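Local coordinates for protein fatty Acyl-Adenylate Ligase (Escherichia coli, PDB 3PBK) that belongs to the AMP-binding enzyme family of the ANL clan, with a large N-terminal part and a small C-terminal domain, at residues D461-R466 against E498-Q503; Q473-I478 against F529-A534; A492-Q497 against E555-Y560; L502-R507 against I535-P540. All blocks are in the same frame, centred on the assembly; numbering follows the deposited sequence.

Contact 1. Residues D461-R466 against E498-Q503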
# COMPACT_ATOMS: atom_id res chain seq x y z
N ASP A 461 2.08 -16.30 3.08
CA ASP A 461 3.40 -16.45 2.44
C ASP A 461 4.33 -17.43 3.14
O ASP A 461 5.32 -17.88 2.54
CB ASP A 461 4.11 -15.10 2.33
CG ASP A 461 3.40 -14.15 1.40
OD1 ASP A 461 2.58 -14.64 0.60
OD2 ASP A 461 3.67 -12.93 1.48
N LEU A 462 4.04 -17.74 4.39
CA LEU A 462 4.95 -18.54 5.20
C LEU A 462 5.16 -19.93 4.60
O LEU A 462 4.21 -20.59 4.21
CB LEU A 462 4.45 -18.65 6.64
CG LEU A 462 5.32 -19.44 7.63
CD1 LEU A 462 6.69 -18.78 7.80
CD2 LEU A 462 4.60 -19.59 8.98
N ILE A 463 6.42 -20.35 4.53
CA ILE A 463 6.76 -21.69 4.04
C ILE A 463 6.68 -22.70 5.17
O ILE A 463 7.58 -22.76 6.03
CB ILE A 463 8.17 -21.74 3.44
CG1 ILE A 463 8.19 -21.10 2.06
CG2 ILE A 463 8.66 -23.18 3.35
CD1 ILE A 463 9.55 -20.66 1.61
N ILE A 464 5.61 -23.49 5.18
CA ILE A 464 5.42 -24.47 6.25
C ILE A 464 5.77 -25.88 5.80
O ILE A 464 5.10 -26.48 4.96
CB ILE A 464 4.00 -24.39 6.84
CG1 ILE A 464 3.62 -22.91 7.03
CG2 ILE A 464 3.93 -25.14 8.18
CD1 ILE A 464 2.16 -22.63 6.89
N ILE A 465 6.86 -26.38 6.34
CA ILE A 465 7.27 -27.75 6.07
C ILE A 465 7.23 -28.52 7.39
O ILE A 465 6.80 -27.98 8.42
CB ILE A 465 8.67 -27.82 5.37
CG1 ILE A 465 9.76 -27.22 6.24
CG2 ILE A 465 8.64 -27.10 4.02
CD1 ILE A 465 11.03 -26.94 5.44
N ARG A 466 7.65 -29.79 7.36
CA ARG A 466 7.56 -30.64 8.54
C ARG A 466 8.30 -30.05 9.72
O ARG A 466 9.53 -29.93 9.70
CB ARG A 466 8.10 -32.04 8.25
CG ARG A 466 7.16 -32.90 7.43
CD ARG A 466 7.82 -34.18 6.93
NE ARG A 466 7.13 -34.68 5.75
CZ ARG A 466 7.14 -35.94 5.35
NH1 ARG A 466 7.81 -36.86 6.04
NH2 ARG A 466 6.47 -36.30 4.25
N GLU A 498 5.20 -30.66 -0.99
CA GLU A 498 6.25 -30.29 -0.06
C GLU A 498 7.63 -30.05 -0.69
O GLU A 498 8.65 -30.15 -0.01
CB GLU A 498 6.35 -31.31 1.08
CG GLU A 498 5.32 -31.10 2.19
CD GLU A 498 5.65 -31.89 3.46
OE1 GLU A 498 5.66 -31.28 4.56
OE2 GLU A 498 5.91 -33.12 3.36
N LYS A 499 7.66 -29.72 -1.98
CA LYS A 499 8.91 -29.34 -2.66
C LYS A 499 9.01 -27.82 -2.69
O LYS A 499 8.07 -27.15 -3.10
CB LYS A 499 8.95 -29.89 -4.09
CG LYS A 499 8.45 -31.32 -4.24
CD LYS A 499 9.40 -32.33 -3.62
CE LYS A 499 9.15 -33.74 -4.15
NZ LYS A 499 10.36 -34.62 -4.05
N ILE A 500 10.15 -27.28 -2.28
CA ILE A 500 10.32 -25.82 -2.23
C ILE A 500 10.77 -25.24 -3.57
O ILE A 500 11.82 -25.59 -4.08
CB ILE A 500 11.33 -25.41 -1.14
CG1 ILE A 500 10.68 -25.52 0.25
CG2 ILE A 500 11.83 -23.99 -1.37
CD1 ILE A 500 11.52 -24.96 1.35
N ILE A 501 9.97 -24.36 -4.14
CA ILE A 501 10.34 -23.77 -5.42
C ILE A 501 10.77 -22.32 -5.22
O ILE A 501 10.15 -21.59 -4.46
CB ILE A 501 9.19 -23.84 -6.45
CG1 ILE A 501 8.92 -25.28 -6.87
CG2 ILE A 501 9.50 -23.00 -7.68
CD1 ILE A 501 7.65 -25.84 -6.30
N LEU A 502 11.84 -21.93 -5.89
CA LEU A 502 12.22 -20.52 -5.97
C LEU A 502 12.15 -20.05 -7.42
O LEU A 502 12.94 -20.49 -8.26
CB LEU A 502 13.64 -20.32 -5.45
CG LEU A 502 14.27 -18.94 -5.62
CD1 LEU A 502 13.54 -17.90 -4.81
CD2 LEU A 502 15.73 -18.98 -5.22
N GLN A 503 11.21 -19.16 -7.72
CA GLN A 503 11.10 -18.62 -9.06
C GLN A 503 11.85 -17.30 -9.16
O GLN A 503 11.78 -16.47 -8.26
CB GLN A 503 9.64 -18.44 -9.45
CG GLN A 503 8.79 -19.67 -9.20
CD GLN A 503 7.47 -19.63 -9.94
OE1 GLN A 503 6.65 -18.74 -9.74
NE2 GLN A 503 7.26 -20.63 -10.79

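Contact 2. Residues Q473-I478 against F529-A534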
# COMPACT_ATOMS: atom_id res chain seq x y z
N GLN A 473 11.18 -14.79 2.36
CA GLN A 473 12.09 -13.68 2.09
C GLN A 473 13.53 -13.94 2.56
O GLN A 473 14.46 -13.29 2.07
CB GLN A 473 11.57 -12.39 2.72
CG GLN A 473 11.60 -12.36 4.25
CD GLN A 473 10.22 -12.54 4.89
OE1 GLN A 473 9.40 -13.35 4.45
NE2 GLN A 473 9.97 -11.77 5.95
N ASP A 474 13.70 -14.85 3.52
CA ASP A 474 15.03 -15.23 3.99
C ASP A 474 15.75 -16.05 2.92
O ASP A 474 16.98 -16.01 2.81
CB ASP A 474 14.95 -16.04 5.28
CG ASP A 474 14.64 -15.19 6.49
OD1 ASP A 474 14.62 -13.94 6.35
OD2 ASP A 474 14.40 -15.76 7.58
N ILE A 475 14.98 -16.80 2.14
CA ILE A 475 15.52 -17.60 1.05
C ILE A 475 15.70 -16.73 -0.17
O ILE A 475 16.74 -16.80 -0.83
CB ILE A 475 14.60 -18.78 0.72
CG1 ILE A 475 14.74 -19.86 1.80
CG2 ILE A 475 14.93 -19.38 -0.66
CD1 ILE A 475 14.00 -21.13 1.47
N GLU A 476 14.71 -15.89 -0.48
CA GLU A 476 14.81 -15.00 -1.63
C GLU A 476 16.02 -14.08 -1.52
O GLU A 476 16.62 -13.69 -2.52
CB GLU A 476 13.54 -14.18 -1.78
CG GLU A 476 12.33 -15.00 -2.12
CD GLU A 476 11.04 -14.36 -1.63
OE1 GLU A 476 11.10 -13.23 -1.10
OE2 GLU A 476 9.97 -15.00 -1.78
N TYR A 477 16.38 -13.73 -0.28
CA TYR A 477 17.53 -12.89 -0.04
C TYR A 477 18.76 -13.45 -0.73
O TYR A 477 19.49 -12.72 -1.40
CB TYR A 477 17.80 -12.77 1.45
CG TYR A 477 19.01 -11.93 1.82
CD1 TYR A 477 18.93 -10.55 1.87
CD2 TYR A 477 20.21 -12.53 2.15
CE1 TYR A 477 20.01 -9.78 2.21
CE2 TYR A 477 21.30 -11.77 2.49
CZ TYR A 477 21.20 -10.40 2.53
OH TYR A 477 22.29 -9.64 2.88
N ILE A 478 19.01 -14.75 -0.58
CA ILE A 478 20.17 -15.38 -1.20
C ILE A 478 20.20 -15.13 -2.70
O ILE A 478 21.26 -14.87 -3.27
CB ILE A 478 20.23 -16.88 -0.92
CG1 ILE A 478 20.39 -17.12 0.58
CG2 ILE A 478 21.38 -17.51 -1.67
CD1 ILE A 478 20.20 -18.56 0.97
N PHE A 529 20.25 -23.23 4.61
CA PHE A 529 18.91 -23.55 5.13
C PHE A 529 18.60 -25.03 5.37
O PHE A 529 17.63 -25.35 6.05
CB PHE A 529 17.82 -22.91 4.26
CG PHE A 529 17.65 -21.44 4.50
CD1 PHE A 529 18.33 -20.52 3.73
CD2 PHE A 529 16.82 -20.98 5.50
CE1 PHE A 529 18.18 -19.17 3.96
CE2 PHE A 529 16.67 -19.63 5.73
CZ PHE A 529 17.35 -18.72 4.95
N GLY A 530 19.42 -25.91 4.80
CA GLY A 530 19.23 -27.34 5.03
C GLY A 530 18.03 -27.84 4.26
O GLY A 530 17.40 -28.84 4.61
N VAL A 531 17.73 -27.12 3.19
CA VAL A 531 16.58 -27.41 2.36
C VAL A 531 17.02 -27.30 0.91
O VAL A 531 17.81 -26.42 0.56
CB VAL A 531 15.43 -26.42 2.65
CG1 VAL A 531 15.69 -25.08 1.98
CG2 VAL A 531 14.10 -27.00 2.22
N THR A 532 16.54 -28.21 0.06
CA THR A 532 16.91 -28.15 -1.35
C THR A 532 15.81 -27.49 -2.16
O THR A 532 14.65 -27.91 -2.14
CB THR A 532 17.23 -29.54 -1.93
OG1 THR A 532 16.03 -30.30 -2.06
CG2 THR A 532 18.23 -30.29 -1.03
N ALA A 533 16.17 -26.42 -2.87
CA ALA A 533 15.20 -25.62 -3.61
C ALA A 533 15.35 -25.79 -5.11
O ALA A 533 16.47 -25.95 -5.62
CB ALA A 533 15.31 -24.16 -3.24
N ALA A 534 14.23 -25.74 -5.81
CA ALA A 534 14.21 -25.87 -7.26
C ALA A 534 14.20 -24.49 -7.89
O ALA A 534 13.18 -23.80 -7.86
CB ALA A 534 13.00 -26.66 -7.70

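Contact 3. Residues A492-Q497 against E555-Y560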
# COMPACT_ATOMS: atom_id res chain seq x y z
N ALA A 492 9.63 -17.22 -3.41
CA ALA A 492 9.77 -18.55 -2.84
C ALA A 492 8.45 -19.03 -2.23
O ALA A 492 7.70 -18.26 -1.64
CB ALA A 492 10.88 -18.57 -1.81
N PHE A 493 8.16 -20.31 -2.41
CA PHE A 493 6.99 -20.92 -1.80
C PHE A 493 7.17 -22.43 -1.79
O PHE A 493 8.07 -22.98 -2.43
CB PHE A 493 5.72 -20.52 -2.54
CG PHE A 493 5.71 -20.91 -3.98
CD1 PHE A 493 6.20 -20.05 -4.95
CD2 PHE A 493 5.21 -22.14 -4.38
CE1 PHE A 493 6.19 -20.41 -6.28
CE2 PHE A 493 5.20 -22.50 -5.71
CZ PHE A 493 5.69 -21.63 -6.66
N VAL A 494 6.31 -23.11 -1.04
CA VAL A 494 6.37 -24.57 -1.00
C VAL A 494 5.18 -25.18 -1.73
O VAL A 494 4.03 -24.80 -1.51
CB VAL A 494 6.47 -25.10 0.45
CG1 VAL A 494 5.35 -24.55 1.32
CG2 VAL A 494 6.45 -26.61 0.45
N THR A 495 5.48 -26.12 -2.61
CA THR A 495 4.47 -26.81 -3.39
C THR A 495 3.64 -27.72 -2.49
O THR A 495 4.03 -28.00 -1.36
CB THR A 495 5.11 -27.60 -4.54
OG1 THR A 495 4.18 -27.70 -5.62
CG2 THR A 495 5.55 -28.98 -4.10
N ALA A 496 2.49 -28.16 -2.97
CA ALA A 496 1.64 -29.01 -2.15
C ALA A 496 2.25 -30.40 -1.96
O ALA A 496 1.82 -31.16 -1.10
CB ALA A 496 0.24 -29.11 -2.73
N GLN A 497 3.25 -30.73 -2.77
CA GLN A 497 4.01 -31.99 -2.63
C GLN A 497 5.20 -31.80 -1.69
O GLN A 497 6.09 -32.66 -1.60
CB GLN A 497 4.49 -32.50 -3.99
CG GLN A 497 3.37 -32.94 -4.94
CD GLN A 497 2.64 -31.77 -5.60
OE1 GLN A 497 1.43 -31.65 -5.48
NE2 GLN A 497 3.40 -30.92 -6.29
N GLU A 555 -0.24 -16.39 -4.93
CA GLU A 555 -0.82 -16.51 -6.26
C GLU A 555 0.09 -17.35 -7.16
O GLU A 555 -0.38 -18.25 -7.85
CB GLU A 555 -1.09 -15.12 -6.84
CG GLU A 555 -1.45 -15.10 -8.33
CD GLU A 555 -2.65 -15.98 -8.68
OE1 GLU A 555 -3.46 -16.30 -7.77
OE2 GLU A 555 -2.78 -16.34 -9.87
N ALA A 556 1.38 -17.06 -7.13
CA ALA A 556 2.36 -17.84 -7.87
C ALA A 556 2.35 -19.30 -7.42
O ALA A 556 2.56 -20.20 -8.24
CB ALA A 556 3.74 -17.24 -7.72
N LYS A 557 2.12 -19.53 -6.13
CA LYS A 557 2.09 -20.88 -5.57
C LYS A 557 0.99 -21.74 -6.20
O LYS A 557 1.18 -22.94 -6.41
CB LYS A 557 1.92 -20.83 -4.04
CG LYS A 557 1.83 -22.20 -3.36
CD LYS A 557 1.69 -22.08 -1.84
CE LYS A 557 1.51 -23.46 -1.19
NZ LYS A 557 1.48 -23.42 0.30
N LYS A 558 -0.15 -21.13 -6.48
CA LYS A 558 -1.26 -21.88 -7.07
C LYS A 558 -1.13 -21.98 -8.58
O LYS A 558 -1.38 -23.03 -9.15
CB LYS A 558 -2.61 -21.29 -6.64
CG LYS A 558 -3.14 -21.92 -5.34
CD LYS A 558 -2.11 -21.85 -4.18
CE LYS A 558 -2.30 -22.96 -3.12
NZ LYS A 558 -1.63 -24.26 -3.49
N ARG A 559 -0.73 -20.89 -9.22
CA ARG A 559 -0.40 -20.93 -10.64
C ARG A 559 0.45 -22.15 -10.94
O ARG A 559 0.18 -22.90 -11.88
CB ARG A 559 0.40 -19.70 -11.03
CG ARG A 559 -0.37 -18.65 -11.75
CD ARG A 559 0.60 -17.76 -12.51
NE ARG A 559 -0.01 -16.47 -12.80
CZ ARG A 559 0.13 -15.40 -12.02
NH1 ARG A 559 0.87 -15.46 -10.92
NH2 ARG A 559 -0.46 -14.26 -12.37
N TYR A 560 1.50 -22.32 -10.13
CA TYR A 560 2.42 -23.44 -10.26
C TYR A 560 1.71 -24.77 -9.98
O TYR A 560 1.86 -25.72 -10.74
CB TYR A 560 3.61 -23.24 -9.31
CG TYR A 560 4.61 -24.38 -9.30
CD1 TYR A 560 4.33 -25.57 -8.62
CD2 TYR A 560 5.84 -24.27 -9.94
CE1 TYR A 560 5.23 -26.62 -8.61
CE2 TYR A 560 6.76 -25.31 -9.93
CZ TYR A 560 6.45 -26.49 -9.26
OH TYR A 560 7.35 -27.53 -9.24

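Contact 4. Residues L502-R507 against I535-P540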
# COMPACT_ATOMS: atom_id res chain seq x y z
N LEU A 502 11.84 -21.93 -5.89
CA LEU A 502 12.22 -20.52 -5.97
C LEU A 502 12.15 -20.05 -7.42
O LEU A 502 12.94 -20.49 -8.26
CB LEU A 502 13.64 -20.32 -5.45
CG LEU A 502 14.27 -18.94 -5.62
CD1 LEU A 502 13.54 -17.90 -4.81
CD2 LEU A 502 15.73 -18.98 -5.22
N GLN A 503 11.21 -19.16 -7.72
CA GLN A 503 11.10 -18.62 -9.06
C GLN A 503 11.85 -17.30 -9.16
O GLN A 503 11.78 -16.47 -8.26
CB GLN A 503 9.64 -18.44 -9.45
CG GLN A 503 8.79 -19.67 -9.20
CD GLN A 503 7.47 -19.63 -9.94
OE1 GLN A 503 6.65 -18.74 -9.74
NE2 GLN A 503 7.26 -20.63 -10.79
N ILE A 504 12.59 -17.12 -10.24
CA ILE A 504 13.35 -15.90 -10.47
C ILE A 504 13.10 -15.39 -11.89
O ILE A 504 13.40 -16.07 -12.88
CB ILE A 504 14.87 -16.12 -10.28
CG1 ILE A 504 15.16 -16.77 -8.93
CG2 ILE A 504 15.62 -14.81 -10.41
CD1 ILE A 504 16.63 -16.99 -8.67
N GLN A 505 12.54 -14.19 -11.98
CA GLN A 505 12.35 -13.55 -13.26
C GLN A 505 13.59 -12.72 -13.48
O GLN A 505 13.97 -11.94 -12.61
CB GLN A 505 11.11 -12.66 -13.25
CG GLN A 505 11.22 -11.45 -12.35
CD GLN A 505 10.02 -10.54 -12.48
OE1 GLN A 505 8.95 -10.96 -12.93
NE2 GLN A 505 10.19 -9.27 -12.08
N CYS A 506 14.24 -12.91 -14.63
CA CYS A 506 15.52 -12.24 -14.87
C CYS A 506 15.84 -12.07 -16.35
O CYS A 506 15.29 -12.75 -17.22
CB CYS A 506 16.64 -13.03 -14.22
SG CYS A 506 16.76 -14.67 -14.94
N ARG A 507 16.77 -11.15 -16.62
CA ARG A 507 17.19 -10.82 -17.97
C ARG A 507 18.51 -11.51 -18.36
O ARG A 507 19.21 -11.06 -19.28
CB ARG A 507 17.31 -9.30 -18.13
CG ARG A 507 16.00 -8.53 -18.01
CD ARG A 507 16.23 -7.04 -17.80
NE ARG A 507 14.97 -6.32 -17.59
CZ ARG A 507 14.89 -5.05 -17.20
NH1 ARG A 507 16.00 -4.35 -16.97
NH2 ARG A 507 13.70 -4.47 -17.04
N ILE A 535 15.34 -24.09 -8.46
CA ILE A 535 15.48 -22.78 -9.09
C ILE A 535 14.71 -22.72 -10.42
O ILE A 535 14.94 -23.53 -11.31
CB ILE A 535 16.98 -22.47 -9.38
CG1 ILE A 535 17.87 -22.95 -8.22
CG2 ILE A 535 17.18 -20.99 -9.68
CD1 ILE A 535 17.61 -22.27 -6.91
N ASP A 536 13.79 -21.77 -10.54
CA ASP A 536 13.01 -21.60 -11.76
C ASP A 536 13.34 -20.27 -12.41
O ASP A 536 12.86 -19.24 -11.96
CB ASP A 536 11.51 -21.60 -11.44
CG ASP A 536 10.76 -22.72 -12.13
OD1 ASP A 536 11.42 -23.65 -12.65
OD2 ASP A 536 9.50 -22.66 -12.15
N LEU A 537 14.16 -20.28 -13.45
CA LEU A 537 14.48 -19.03 -14.16
C LEU A 537 13.38 -18.67 -15.16
O LEU A 537 13.12 -19.42 -16.10
CB LEU A 537 15.85 -19.11 -14.83
CG LEU A 537 17.03 -18.60 -13.99
CD1 LEU A 537 16.83 -18.85 -12.52
CD2 LEU A 537 18.37 -19.17 -14.44
N LEU A 538 12.73 -17.53 -14.95
CA LEU A 538 11.64 -17.09 -15.82
C LEU A 538 12.03 -15.87 -16.63
O LEU A 538 13.07 -15.26 -16.39
CB LEU A 538 10.40 -16.75 -15.00
CG LEU A 538 9.90 -17.75 -13.96
CD1 LEU A 538 8.52 -17.34 -13.46
CD2 LEU A 538 9.89 -19.15 -14.54
N PRO A 539 11.19 -15.51 -17.60
CA PRO A 539 11.38 -14.31 -18.42
C PRO A 539 10.88 -13.08 -17.66
O PRO A 539 10.05 -13.21 -16.76
CB PRO A 539 10.47 -14.56 -19.62
CG PRO A 539 9.96 -15.97 -19.47
CD PRO A 539 10.01 -16.28 -18.04
N PRO A 540 11.39 -11.89 -18.00
CA PRO A 540 10.85 -10.70 -17.35
C PRO A 540 9.79 -10.05 -18.23
O PRO A 540 9.88 -10.14 -19.46
CB PRO A 540 12.07 -9.80 -17.26
CG PRO A 540 12.78 -10.07 -18.58
CD PRO A 540 12.52 -11.56 -18.89

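Contact 1. Residues D461-R466 against E498-Q503
In the small C-terminal domain, as in other ANL enzymes, the beta hairpin of strands 463-465 and 468-470 lies over one end of a three-stranded sheet. Residues 461-466 meet the start of the sheet's middle strand, 500-505, and the loop residue Glu-498 before it. The two segments share no backbone hydrogen bond, so side chains make the contact. Its apolar half is Ile-463 against Ile-500, crossing at about a right angle. Ile-463 and Ile-500 both hold CG2 anti to the backbone N. The CG2 branch of Ile-463 reaches the tip of Ile-500, with CD1 at 3.9 Å. CG2 of Ile-465 comes more loosely to that same CD1. Ile-463 and Ile-500 are buried; Ile-463 also rests on Val-494 of the neighbouring strand, and Ile-500 on Val-531.

The polar half lies toward solvent, where Arg-466 is exposed. Its CB carries CG anti to the carbonyl carbon (chi1 -76°). CG of Arg-466 passes 3.6 Å from Glu-498 OE1. CD of Arg-466 comes 4.2 Å from Glu-498 OE2, and the chain stays extended as far as NE. NE gives its hydrogen to Glu-498 OE2, close to the guanidinium plane and on the syn lone pair. The N-H...O angle is 155°. The guanidinium and carboxylate are nearly coplanar, 26° apart, which suits charges meeting edge to edge. At the tip, OE2 takes a second, weak hydrogen bond, so one carboxylate oxygen is shared by two nitrogens: Arg-466 NE at 3.1 Å and Arg-466 NH2 at 3.3 Å.

Contact 2. Residues Q473-I478 against F529-A534
The ring of Phe-529 is the bump here. It fills a hollow on helix 472-479 lined by Asp-474, Ile-475 and Ile-478. CG1 of Ile-475 sits over the centre of one ring face, 4.0 Å from the centroid of Phe-529 and 7° off the normal. This is a CH-pi contact made almost straight down onto the ring. Ile-478 comes from another direction. Its CD1 lies in the ring plane at the edge, 3.7 Å from CE1 of Phe-529. The tip of the ring meets Asp-474: CZ of Phe-529 is 3.6 Å from CB of Asp-474, whose carbonyl O lies obliquely to the ring. The hollow is therefore closed along a face, at an edge and at the tip. Beyond the ring, Ile-475 stretches its CD1 to CG1 of Val-531, 4.3 Å away. Gly-530, with positive phi, is the first residue to leave helix 511-529. Phe-529 and Val-531 on its two sides both point toward helix 472-479.

The contact is buried and has no hydrogen bond across it. Ile-470 of strand 468-470 touches both Ile-475 and Phe-529, and Arg-361 of helix 361-367 touches Asp-474 and Phe-529. Helix 472-479 is thus packed against the end of helix 511-529 and the approach to strand 533-538.

Contact 3. Residues A492-Q497 against E555-Y560
Helix 555-560 crosses strand 492-494 at -54°, with the two axes 8.5 Å apart at their closest and Phe-493 opposite Lys-557. Phe-493 has the largest share of the contact. Its CG stands between the backbone N and the carbonyl carbon, the crowded position (chi1 59°), and the ring lies against the helix backbone. CA of Lys-557 sits over one ring face, 3.6 Å from the centroid of Phe-493, in a CH-pi contact. CD2 of Phe-493 also lies 3.5 Å from CG of Lys-557. From there Lys-557 runs fully extended alongside Val-494, the two pointing the same way. The other aromatic is Tyr-560, whose CG is anti to its backbone N. Phe-493 turns an edge toward its face in an offset edge-to-face pair, the centroids of the Phe-493 and Tyr-560 rings 5.7 Å apart and their planes at 72°. Thr-495 meets the same tyrosine further along, its OG1 lying 3.3 Å from CE1 of Tyr-560. Ala-556 adds a small apolar touch of CB on CE1 of Phe-493.

Gln-503 and Ile-501 of the next strand continue this surface under the helix. The arrangement is that of an alpha/beta layer, with the C-terminal helix 553-564 laid across an edge strand of the small domain's sheet.

Contact 4. Residues L502-R507 against I535-P540
Strands 500-505 and 533-538 run parallel as the two strands of a beta-alpha-beta unit, joined by helix 511-529. The tight part is the backbone ladder. Leu-502 O accepts from Asp-536 N at 2.7 Å. Asp-536 answers through its carbonyl, which takes Ile-504 N in its plane. Ile-504 O then takes Leu-538 N at 2.6 Å, almost straight at 177°, although the donor stands above the carbonyl plane. The last rung, Cys-506 N to Leu-538 O, is longer at 3.2 Å.

Leu-502, Ile-504, Ile-535 and Leu-537 share one face; all but Ile-535 touch helix 511-529. Leu-502 and Ile-535 lie side by side, CD2 of Leu-502 being 4.1 Å from CD1 of Ile-535. CD1 of Leu-537 reaches CB of Ile-504 at 4.0 Å. The other face is mixed, with apolar Leu-538 beside polar residues. Gln-503, covered by Ala-556 and Tyr-560 of helix 553-564, makes a weak hydrogen bond from NE2 to Asp-536 OD2. Past Leu-538 the ladder gives way to loop. Cys-506 is still buried, its SG on Leu-537, but Arg-507, Pro-539 and Pro-540 form the loose, exposed side. No hydrogen bond joins Arg-507 and Pro-540: CG of Arg-507 simply rests 3.6 Å from CG of Pro-540.

In the fold
All four contacts belong to one small sheet, in the order 490-494, 500-505, 533-538, and its cover. Strand 500-505 serves contacts 1 and 4, whose centres are about 17 Å apart. Their segments overlap at Leu-502 and Gln-503, which of these two contacts work only in contact 4. Contacts 1 and 3 have centres about 8 Å apart and meet in a probable hydrogen bond of 2.9 Å from Ile-501 N to Phe-493 O. Contacts 1 and 2 join through Ile-500 O and Ala-534 N, a probable hydrogen bond of 3.0 Å. A probable hydrogen bond of 2.8 Å between Glu-476 OE2 and Ala-492 N ties contact 2 to contact 3. The Asp-474 side chain in contact 2 is about 12 Å from the bound 5'-O-[(S)-(dodecanoyloxy)(hydroxy)phosphoryl]adenosine.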